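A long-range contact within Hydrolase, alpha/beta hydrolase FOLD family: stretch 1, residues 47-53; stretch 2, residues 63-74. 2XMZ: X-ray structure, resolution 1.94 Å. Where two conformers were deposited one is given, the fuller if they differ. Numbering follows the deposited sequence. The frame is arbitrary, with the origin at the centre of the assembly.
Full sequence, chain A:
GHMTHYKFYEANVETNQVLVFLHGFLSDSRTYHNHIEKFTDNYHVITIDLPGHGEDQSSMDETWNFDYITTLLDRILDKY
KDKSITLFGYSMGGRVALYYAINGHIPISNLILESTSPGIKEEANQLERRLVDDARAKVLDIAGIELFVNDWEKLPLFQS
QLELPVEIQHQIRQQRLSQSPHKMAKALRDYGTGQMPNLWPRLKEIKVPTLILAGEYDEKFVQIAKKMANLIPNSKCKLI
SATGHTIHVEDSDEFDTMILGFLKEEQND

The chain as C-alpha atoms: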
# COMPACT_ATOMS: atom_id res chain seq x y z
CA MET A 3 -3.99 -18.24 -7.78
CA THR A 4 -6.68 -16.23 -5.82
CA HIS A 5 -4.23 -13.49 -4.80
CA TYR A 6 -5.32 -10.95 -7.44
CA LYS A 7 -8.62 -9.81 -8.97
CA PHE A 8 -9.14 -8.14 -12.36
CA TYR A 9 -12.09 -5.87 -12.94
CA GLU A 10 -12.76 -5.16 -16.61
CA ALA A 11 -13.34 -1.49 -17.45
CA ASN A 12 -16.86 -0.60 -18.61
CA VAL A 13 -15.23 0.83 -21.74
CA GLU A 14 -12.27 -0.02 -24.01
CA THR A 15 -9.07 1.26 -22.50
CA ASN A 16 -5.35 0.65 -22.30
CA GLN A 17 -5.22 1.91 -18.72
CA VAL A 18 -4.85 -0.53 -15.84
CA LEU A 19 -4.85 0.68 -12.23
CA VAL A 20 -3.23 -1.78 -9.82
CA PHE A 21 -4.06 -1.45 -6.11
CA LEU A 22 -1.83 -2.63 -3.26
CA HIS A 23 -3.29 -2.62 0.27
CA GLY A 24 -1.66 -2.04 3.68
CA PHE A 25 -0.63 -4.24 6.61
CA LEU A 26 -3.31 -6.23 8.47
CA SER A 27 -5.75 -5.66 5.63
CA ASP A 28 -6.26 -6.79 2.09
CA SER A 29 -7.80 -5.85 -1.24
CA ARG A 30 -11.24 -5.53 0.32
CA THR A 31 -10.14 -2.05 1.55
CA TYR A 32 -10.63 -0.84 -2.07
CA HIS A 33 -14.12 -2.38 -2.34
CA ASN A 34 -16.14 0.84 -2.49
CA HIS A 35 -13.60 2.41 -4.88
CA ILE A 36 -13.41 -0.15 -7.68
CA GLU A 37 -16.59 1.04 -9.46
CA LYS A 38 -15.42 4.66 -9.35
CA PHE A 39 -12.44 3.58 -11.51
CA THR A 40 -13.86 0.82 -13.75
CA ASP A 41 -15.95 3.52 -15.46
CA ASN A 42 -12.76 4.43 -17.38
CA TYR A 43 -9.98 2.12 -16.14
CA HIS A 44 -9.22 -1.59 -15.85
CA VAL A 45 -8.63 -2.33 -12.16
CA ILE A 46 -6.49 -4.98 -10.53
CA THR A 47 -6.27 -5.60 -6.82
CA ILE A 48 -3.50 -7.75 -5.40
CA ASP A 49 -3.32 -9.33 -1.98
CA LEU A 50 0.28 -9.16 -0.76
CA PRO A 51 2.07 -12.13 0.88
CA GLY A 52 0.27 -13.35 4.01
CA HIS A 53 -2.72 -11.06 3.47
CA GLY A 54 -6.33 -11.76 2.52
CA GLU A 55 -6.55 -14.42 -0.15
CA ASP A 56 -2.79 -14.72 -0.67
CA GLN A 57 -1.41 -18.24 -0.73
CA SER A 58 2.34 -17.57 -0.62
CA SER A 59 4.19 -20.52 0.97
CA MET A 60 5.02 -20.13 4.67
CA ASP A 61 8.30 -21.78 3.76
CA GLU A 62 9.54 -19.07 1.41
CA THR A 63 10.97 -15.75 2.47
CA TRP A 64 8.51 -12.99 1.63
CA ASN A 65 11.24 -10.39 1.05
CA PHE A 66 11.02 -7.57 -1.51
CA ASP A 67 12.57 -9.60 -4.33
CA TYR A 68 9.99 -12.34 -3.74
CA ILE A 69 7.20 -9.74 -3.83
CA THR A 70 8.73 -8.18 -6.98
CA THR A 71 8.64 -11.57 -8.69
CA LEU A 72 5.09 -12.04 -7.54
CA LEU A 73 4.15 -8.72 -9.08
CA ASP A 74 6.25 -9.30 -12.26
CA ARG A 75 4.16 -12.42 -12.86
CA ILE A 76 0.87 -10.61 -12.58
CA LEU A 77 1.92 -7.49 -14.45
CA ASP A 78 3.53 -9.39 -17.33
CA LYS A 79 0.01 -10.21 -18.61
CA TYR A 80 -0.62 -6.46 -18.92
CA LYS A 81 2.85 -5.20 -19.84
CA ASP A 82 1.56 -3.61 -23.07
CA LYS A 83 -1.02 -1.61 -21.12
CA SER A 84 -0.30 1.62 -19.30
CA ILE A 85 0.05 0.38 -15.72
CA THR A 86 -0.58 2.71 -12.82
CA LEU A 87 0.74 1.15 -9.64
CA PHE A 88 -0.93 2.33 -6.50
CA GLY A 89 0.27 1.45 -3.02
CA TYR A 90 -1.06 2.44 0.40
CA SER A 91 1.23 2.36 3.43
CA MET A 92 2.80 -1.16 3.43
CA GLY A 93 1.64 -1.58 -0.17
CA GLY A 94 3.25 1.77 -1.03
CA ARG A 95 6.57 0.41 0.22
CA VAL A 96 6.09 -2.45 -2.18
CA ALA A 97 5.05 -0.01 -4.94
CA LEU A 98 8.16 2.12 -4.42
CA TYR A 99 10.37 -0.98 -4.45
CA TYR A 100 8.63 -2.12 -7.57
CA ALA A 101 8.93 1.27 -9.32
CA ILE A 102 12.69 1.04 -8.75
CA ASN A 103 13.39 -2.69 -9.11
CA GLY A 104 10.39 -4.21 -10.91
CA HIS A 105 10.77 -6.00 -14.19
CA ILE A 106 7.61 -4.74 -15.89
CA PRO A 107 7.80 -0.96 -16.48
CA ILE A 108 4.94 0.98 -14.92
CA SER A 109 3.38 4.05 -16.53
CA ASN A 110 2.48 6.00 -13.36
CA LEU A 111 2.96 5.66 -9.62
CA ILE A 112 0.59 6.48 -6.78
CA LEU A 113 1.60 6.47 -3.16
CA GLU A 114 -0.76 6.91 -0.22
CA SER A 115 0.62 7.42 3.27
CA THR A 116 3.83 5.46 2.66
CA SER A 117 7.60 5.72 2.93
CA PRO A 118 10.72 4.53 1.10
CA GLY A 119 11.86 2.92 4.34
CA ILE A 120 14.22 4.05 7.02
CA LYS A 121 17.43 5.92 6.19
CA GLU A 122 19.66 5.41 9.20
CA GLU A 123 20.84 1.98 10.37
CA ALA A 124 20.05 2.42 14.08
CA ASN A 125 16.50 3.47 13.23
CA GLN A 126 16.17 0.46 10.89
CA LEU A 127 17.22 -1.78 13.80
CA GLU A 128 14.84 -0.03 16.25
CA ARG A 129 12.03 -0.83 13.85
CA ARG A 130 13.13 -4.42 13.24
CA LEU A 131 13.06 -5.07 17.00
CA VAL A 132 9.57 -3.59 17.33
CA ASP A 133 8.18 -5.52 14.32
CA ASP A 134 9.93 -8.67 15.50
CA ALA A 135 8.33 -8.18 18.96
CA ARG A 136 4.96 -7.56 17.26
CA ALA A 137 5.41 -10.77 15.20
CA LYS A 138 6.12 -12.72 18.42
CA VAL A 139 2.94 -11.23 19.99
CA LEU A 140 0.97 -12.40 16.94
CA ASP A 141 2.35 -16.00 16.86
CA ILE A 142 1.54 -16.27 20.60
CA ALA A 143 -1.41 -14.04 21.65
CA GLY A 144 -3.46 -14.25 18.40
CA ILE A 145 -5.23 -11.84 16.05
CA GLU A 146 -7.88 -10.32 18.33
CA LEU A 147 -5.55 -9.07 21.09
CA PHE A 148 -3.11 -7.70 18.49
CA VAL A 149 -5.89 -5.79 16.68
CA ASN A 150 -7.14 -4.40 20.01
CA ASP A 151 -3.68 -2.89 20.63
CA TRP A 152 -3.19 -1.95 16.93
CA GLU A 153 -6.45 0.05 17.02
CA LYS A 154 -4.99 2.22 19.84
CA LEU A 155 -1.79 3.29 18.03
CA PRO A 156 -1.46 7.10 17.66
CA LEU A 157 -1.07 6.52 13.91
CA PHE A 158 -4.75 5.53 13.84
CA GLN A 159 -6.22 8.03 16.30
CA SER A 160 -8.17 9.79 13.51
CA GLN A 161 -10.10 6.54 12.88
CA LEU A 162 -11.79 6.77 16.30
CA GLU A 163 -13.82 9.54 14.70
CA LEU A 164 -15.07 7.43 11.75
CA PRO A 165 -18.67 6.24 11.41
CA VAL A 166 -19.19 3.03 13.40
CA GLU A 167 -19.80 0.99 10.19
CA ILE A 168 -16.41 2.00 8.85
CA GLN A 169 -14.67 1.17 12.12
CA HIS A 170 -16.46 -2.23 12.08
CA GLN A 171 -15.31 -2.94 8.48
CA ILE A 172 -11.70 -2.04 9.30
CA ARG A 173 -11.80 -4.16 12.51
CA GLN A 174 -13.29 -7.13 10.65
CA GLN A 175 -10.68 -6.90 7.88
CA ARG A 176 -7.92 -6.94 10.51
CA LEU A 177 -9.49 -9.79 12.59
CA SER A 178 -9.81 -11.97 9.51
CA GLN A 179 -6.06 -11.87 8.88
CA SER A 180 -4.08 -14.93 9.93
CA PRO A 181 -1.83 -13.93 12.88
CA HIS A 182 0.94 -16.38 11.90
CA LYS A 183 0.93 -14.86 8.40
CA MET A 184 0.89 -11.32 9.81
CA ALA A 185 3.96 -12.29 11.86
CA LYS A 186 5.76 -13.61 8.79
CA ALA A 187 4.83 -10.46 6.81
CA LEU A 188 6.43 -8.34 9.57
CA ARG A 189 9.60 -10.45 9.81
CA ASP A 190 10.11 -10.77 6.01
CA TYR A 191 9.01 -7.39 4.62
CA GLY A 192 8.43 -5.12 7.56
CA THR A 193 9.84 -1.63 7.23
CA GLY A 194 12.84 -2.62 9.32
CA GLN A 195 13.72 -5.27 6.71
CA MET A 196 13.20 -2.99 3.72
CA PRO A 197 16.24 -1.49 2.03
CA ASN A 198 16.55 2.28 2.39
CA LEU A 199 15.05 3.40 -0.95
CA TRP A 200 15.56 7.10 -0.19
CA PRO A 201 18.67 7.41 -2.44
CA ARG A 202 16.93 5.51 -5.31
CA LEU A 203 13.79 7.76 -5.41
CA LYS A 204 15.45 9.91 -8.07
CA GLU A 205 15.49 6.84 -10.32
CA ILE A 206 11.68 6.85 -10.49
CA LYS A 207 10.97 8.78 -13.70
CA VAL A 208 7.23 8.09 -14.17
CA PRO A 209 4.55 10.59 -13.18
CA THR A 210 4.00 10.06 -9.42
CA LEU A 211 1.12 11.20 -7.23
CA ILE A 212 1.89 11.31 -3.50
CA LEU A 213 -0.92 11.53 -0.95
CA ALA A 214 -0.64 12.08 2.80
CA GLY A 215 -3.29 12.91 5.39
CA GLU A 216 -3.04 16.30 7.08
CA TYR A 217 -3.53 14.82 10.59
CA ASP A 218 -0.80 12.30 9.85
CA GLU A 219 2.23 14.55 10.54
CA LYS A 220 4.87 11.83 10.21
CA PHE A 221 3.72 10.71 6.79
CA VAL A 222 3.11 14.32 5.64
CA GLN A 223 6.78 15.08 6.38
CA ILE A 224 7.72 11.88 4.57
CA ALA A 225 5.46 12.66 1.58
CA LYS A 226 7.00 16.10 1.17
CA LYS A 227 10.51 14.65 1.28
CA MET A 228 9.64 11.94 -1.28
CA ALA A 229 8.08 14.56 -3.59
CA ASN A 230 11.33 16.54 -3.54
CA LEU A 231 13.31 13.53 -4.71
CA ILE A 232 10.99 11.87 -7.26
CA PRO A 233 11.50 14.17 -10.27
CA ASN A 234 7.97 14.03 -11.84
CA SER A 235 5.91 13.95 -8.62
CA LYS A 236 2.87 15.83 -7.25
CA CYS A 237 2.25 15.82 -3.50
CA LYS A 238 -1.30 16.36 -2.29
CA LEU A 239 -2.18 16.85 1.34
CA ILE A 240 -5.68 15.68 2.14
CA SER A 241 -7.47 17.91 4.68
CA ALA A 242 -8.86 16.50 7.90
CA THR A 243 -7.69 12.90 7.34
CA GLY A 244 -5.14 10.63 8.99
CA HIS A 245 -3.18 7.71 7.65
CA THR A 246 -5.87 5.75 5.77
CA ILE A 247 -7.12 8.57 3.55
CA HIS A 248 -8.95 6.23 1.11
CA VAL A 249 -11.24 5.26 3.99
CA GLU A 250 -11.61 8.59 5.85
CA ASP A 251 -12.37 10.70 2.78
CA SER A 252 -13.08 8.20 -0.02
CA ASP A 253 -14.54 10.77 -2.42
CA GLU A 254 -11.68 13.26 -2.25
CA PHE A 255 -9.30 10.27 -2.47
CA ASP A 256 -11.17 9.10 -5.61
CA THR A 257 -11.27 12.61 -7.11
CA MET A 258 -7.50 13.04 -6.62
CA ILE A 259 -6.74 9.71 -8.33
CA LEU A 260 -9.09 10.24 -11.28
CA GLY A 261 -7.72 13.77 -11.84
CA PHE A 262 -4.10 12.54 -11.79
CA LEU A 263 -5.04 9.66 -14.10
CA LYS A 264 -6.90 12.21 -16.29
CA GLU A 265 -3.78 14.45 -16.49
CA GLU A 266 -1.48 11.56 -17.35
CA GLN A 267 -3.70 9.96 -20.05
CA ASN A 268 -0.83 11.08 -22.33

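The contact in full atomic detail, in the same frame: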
# COMPACT_ATOMS: atom_id res chain seq x y z
N THR A 47 -6.65 -5.66 -8.21
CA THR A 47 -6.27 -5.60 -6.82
C THR A 47 -5.43 -6.81 -6.59
O THR A 47 -5.70 -7.87 -7.16
CB THR A 47 -7.50 -5.60 -5.89
OG1 THR A 47 -8.26 -6.77 -6.10
CG2 THR A 47 -8.36 -4.34 -6.10
N ILE A 48 -4.40 -6.66 -5.75
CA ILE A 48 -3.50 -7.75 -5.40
C ILE A 48 -3.38 -7.82 -3.87
O ILE A 48 -3.11 -6.81 -3.20
CB ILE A 48 -2.09 -7.54 -6.01
CG1 ILE A 48 -2.17 -7.36 -7.53
CG2 ILE A 48 -1.17 -8.74 -5.66
CD1 ILE A 48 -0.82 -6.89 -8.17
N ASP A 49 -3.60 -9.01 -3.36
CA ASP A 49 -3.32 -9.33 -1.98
C ASP A 49 -1.84 -9.68 -1.83
O ASP A 49 -1.34 -10.57 -2.52
CB ASP A 49 -4.18 -10.51 -1.52
CG ASP A 49 -5.60 -10.10 -1.22
OD1 ASP A 49 -5.86 -8.89 -1.15
OD2 ASP A 49 -6.47 -10.99 -1.07
N LEU A 50 -1.15 -8.98 -0.94
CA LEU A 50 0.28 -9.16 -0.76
C LEU A 50 0.52 -10.39 0.14
O LEU A 50 -0.42 -10.89 0.81
CB LEU A 50 0.91 -7.87 -0.19
CG LEU A 50 0.90 -6.70 -1.21
CD1 LEU A 50 1.08 -5.32 -0.55
CD2 LEU A 50 1.97 -6.94 -2.29
N PRO A 51 1.77 -10.91 0.14
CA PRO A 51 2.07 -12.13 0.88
C PRO A 51 1.55 -12.10 2.32
O PRO A 51 1.78 -11.11 3.08
CB PRO A 51 3.60 -12.17 0.86
CG PRO A 51 3.94 -11.52 -0.46
CD PRO A 51 2.95 -10.40 -0.58
N GLY A 52 0.87 -13.18 2.68
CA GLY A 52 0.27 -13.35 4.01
C GLY A 52 -1.09 -12.70 4.21
O GLY A 52 -1.75 -12.96 5.22
N HIS A 53 -1.50 -11.84 3.29
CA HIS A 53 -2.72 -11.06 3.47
C HIS A 53 -3.90 -11.51 2.62
O HIS A 53 -3.74 -11.88 1.43
CB HIS A 53 -2.46 -9.58 3.19
CG HIS A 53 -1.55 -8.93 4.19
ND1 HIS A 53 -0.22 -9.26 4.30
CD2 HIS A 53 -1.79 -8.02 5.16
CE1 HIS A 53 0.33 -8.55 5.28
NE2 HIS A 53 -0.61 -7.79 5.81
N THR A 63 10.77 -17.06 1.91
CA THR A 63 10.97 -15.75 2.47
C THR A 63 10.20 -14.69 1.66
O THR A 63 10.45 -14.49 0.45
CB THR A 63 12.45 -15.39 2.56
OG1 THR A 63 13.15 -16.37 3.34
CG2 THR A 63 12.64 -13.99 3.19
N TRP A 64 9.30 -13.98 2.32
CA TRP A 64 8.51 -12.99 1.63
C TRP A 64 9.24 -11.65 1.60
O TRP A 64 8.68 -10.65 1.99
CB TRP A 64 7.15 -12.83 2.29
CG TRP A 64 6.35 -14.11 2.35
CD1 TRP A 64 6.53 -15.26 1.62
CD2 TRP A 64 5.22 -14.34 3.17
NE1 TRP A 64 5.58 -16.20 1.96
CE2 TRP A 64 4.76 -15.65 2.91
CE3 TRP A 64 4.57 -13.57 4.14
CZ2 TRP A 64 3.67 -16.20 3.57
CZ3 TRP A 64 3.47 -14.12 4.79
CH2 TRP A 64 3.04 -15.41 4.50
N ASN A 65 10.48 -11.64 1.13
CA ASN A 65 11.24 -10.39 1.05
C ASN A 65 10.82 -9.57 -0.19
O ASN A 65 9.94 -9.98 -0.94
CB ASN A 65 12.75 -10.68 1.12
CG ASN A 65 13.22 -11.67 0.05
OD1 ASN A 65 12.61 -11.78 -1.02
ND2 ASN A 65 14.28 -12.39 0.35
N PHE A 66 11.41 -8.40 -0.38
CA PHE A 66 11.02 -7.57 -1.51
C PHE A 66 11.27 -8.18 -2.90
O PHE A 66 10.51 -7.90 -3.83
CB PHE A 66 11.58 -6.15 -1.37
CG PHE A 66 10.77 -5.31 -0.42
CD1 PHE A 66 9.72 -4.54 -0.91
CD2 PHE A 66 11.00 -5.37 0.97
CE1 PHE A 66 8.91 -3.78 -0.02
CE2 PHE A 66 10.20 -4.66 1.85
CZ PHE A 66 9.18 -3.83 1.36
N ASP A 67 12.29 -9.01 -3.03
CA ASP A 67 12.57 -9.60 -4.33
C ASP A 67 11.53 -10.67 -4.65
O ASP A 67 11.09 -10.78 -5.79
CB ASP A 67 13.96 -10.24 -4.39
CG ASP A 67 14.25 -10.84 -5.77
OD1 ASP A 67 14.40 -12.07 -5.88
OD2 ASP A 67 14.31 -10.08 -6.75
N TYR A 68 11.14 -11.43 -3.63
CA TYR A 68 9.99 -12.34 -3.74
C TYR A 68 8.71 -11.62 -4.16
O TYR A 68 8.01 -12.05 -5.08
CB TYR A 68 9.74 -13.08 -2.41
CG TYR A 68 8.55 -14.02 -2.46
CD1 TYR A 68 8.70 -15.35 -2.89
CD2 TYR A 68 7.28 -13.57 -2.09
CE1 TYR A 68 7.60 -16.22 -2.95
CE2 TYR A 68 6.17 -14.43 -2.14
CZ TYR A 68 6.34 -15.74 -2.58
OH TYR A 68 5.24 -16.57 -2.62
N ILE A 69 8.40 -10.53 -3.49
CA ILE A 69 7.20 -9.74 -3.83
C ILE A 69 7.30 -9.15 -5.24
O ILE A 69 6.32 -9.14 -5.98
CB ILE A 69 6.93 -8.64 -2.80
CG1 ILE A 69 6.58 -9.27 -1.45
CG2 ILE A 69 5.78 -7.70 -3.26
CD1 ILE A 69 6.97 -8.41 -0.30
N THR A 70 8.49 -8.68 -5.61
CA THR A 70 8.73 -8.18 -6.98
C THR A 70 8.44 -9.24 -8.02
O THR A 70 7.78 -8.96 -9.03
CB THR A 70 10.15 -7.66 -7.12
OG1 THR A 70 10.27 -6.56 -6.24
CG2 THR A 70 10.48 -7.21 -8.59
N THR A 71 8.93 -10.47 -7.79
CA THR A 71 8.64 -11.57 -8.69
C THR A 71 7.16 -11.85 -8.78
O THR A 71 6.61 -12.06 -9.86
CB THR A 71 9.39 -12.85 -8.28
OG1 THR A 71 10.79 -12.63 -8.44
CG2 THR A 71 8.96 -14.05 -9.15
N LEU A 72 6.52 -11.89 -7.63
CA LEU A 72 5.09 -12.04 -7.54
C LEU A 72 4.38 -11.04 -8.44
O LEU A 72 3.49 -11.41 -9.24
CB LEU A 72 4.69 -11.80 -6.08
CG LEU A 72 3.30 -12.10 -5.56
CD1 LEU A 72 3.41 -12.30 -4.03
CD2 LEU A 72 2.31 -10.95 -5.90
N LEU A 73 4.77 -9.78 -8.30
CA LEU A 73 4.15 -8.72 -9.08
C LEU A 73 4.54 -8.79 -10.56
O LEU A 73 3.69 -8.57 -11.42
CB LEU A 73 4.49 -7.33 -8.51
CG LEU A 73 4.09 -6.99 -7.08
CD1 LEU A 73 4.33 -5.48 -6.84
CD2 LEU A 73 2.65 -7.35 -6.76
N ASP A 74 5.80 -9.10 -10.86
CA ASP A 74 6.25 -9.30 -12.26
C ASP A 74 5.30 -10.27 -12.99
O ASP A 74 4.88 -10.03 -14.13
CB ASP A 74 7.67 -9.90 -12.31
CG ASP A 74 8.78 -8.92 -11.93
OD1 ASP A 74 8.63 -7.67 -11.95
OD2 ASP A 74 9.87 -9.43 -11.62

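The two stretches meet through apolar packing alone; no hydrogen bond crosses between them, and 371 Å² of surface is buried. Pro51 is the central bump. Its ring fits a hollow lined by Trp64, Tyr68, Ile69 and Leu72, with CG lying 3.6 Å from Ile69 CG1 and 3.7 Å from Leu72 CD1. Tyr68 meets this same atom with its ring edge, CE2 standing 4.0 Å from Pro51 CG. Over the Trp64 face, Pro51 CB sits 3.9 Å from the centroid of the five-membered ring, a CH-pi contact, and 3.6 Å from Trp64 CD2.

The indole reaches on beneath the type II turn of Leu50 to His53, where Gly52 CA comes within 3.4 Å of Trp64 CZ3. A CB here would clash with CZ3, and the positive phi of Gly52 also favours glycine. The turn is braced by His53, whose ND1 donates to Pro51 O at 3.0 Å.

Farther along the helix, whose start is capped by Asn65 OD1 accepting from Tyr68 N at 3.0 Å, branched aliphatic side chains continue the packing. The CA-to-CB bond of Leu50 points sideways relative to the helical stretch, yet Leu50 CD2 comes within 4.0 Å of Ile69 CG2. On the strand, Ile48 CG2 fits between Leu72 CD2 (4.1 Å) and Leu73 CD2 (4.2 Å), and Ile48 CD1 packs on Leu73 CD2 at 3.8 Å.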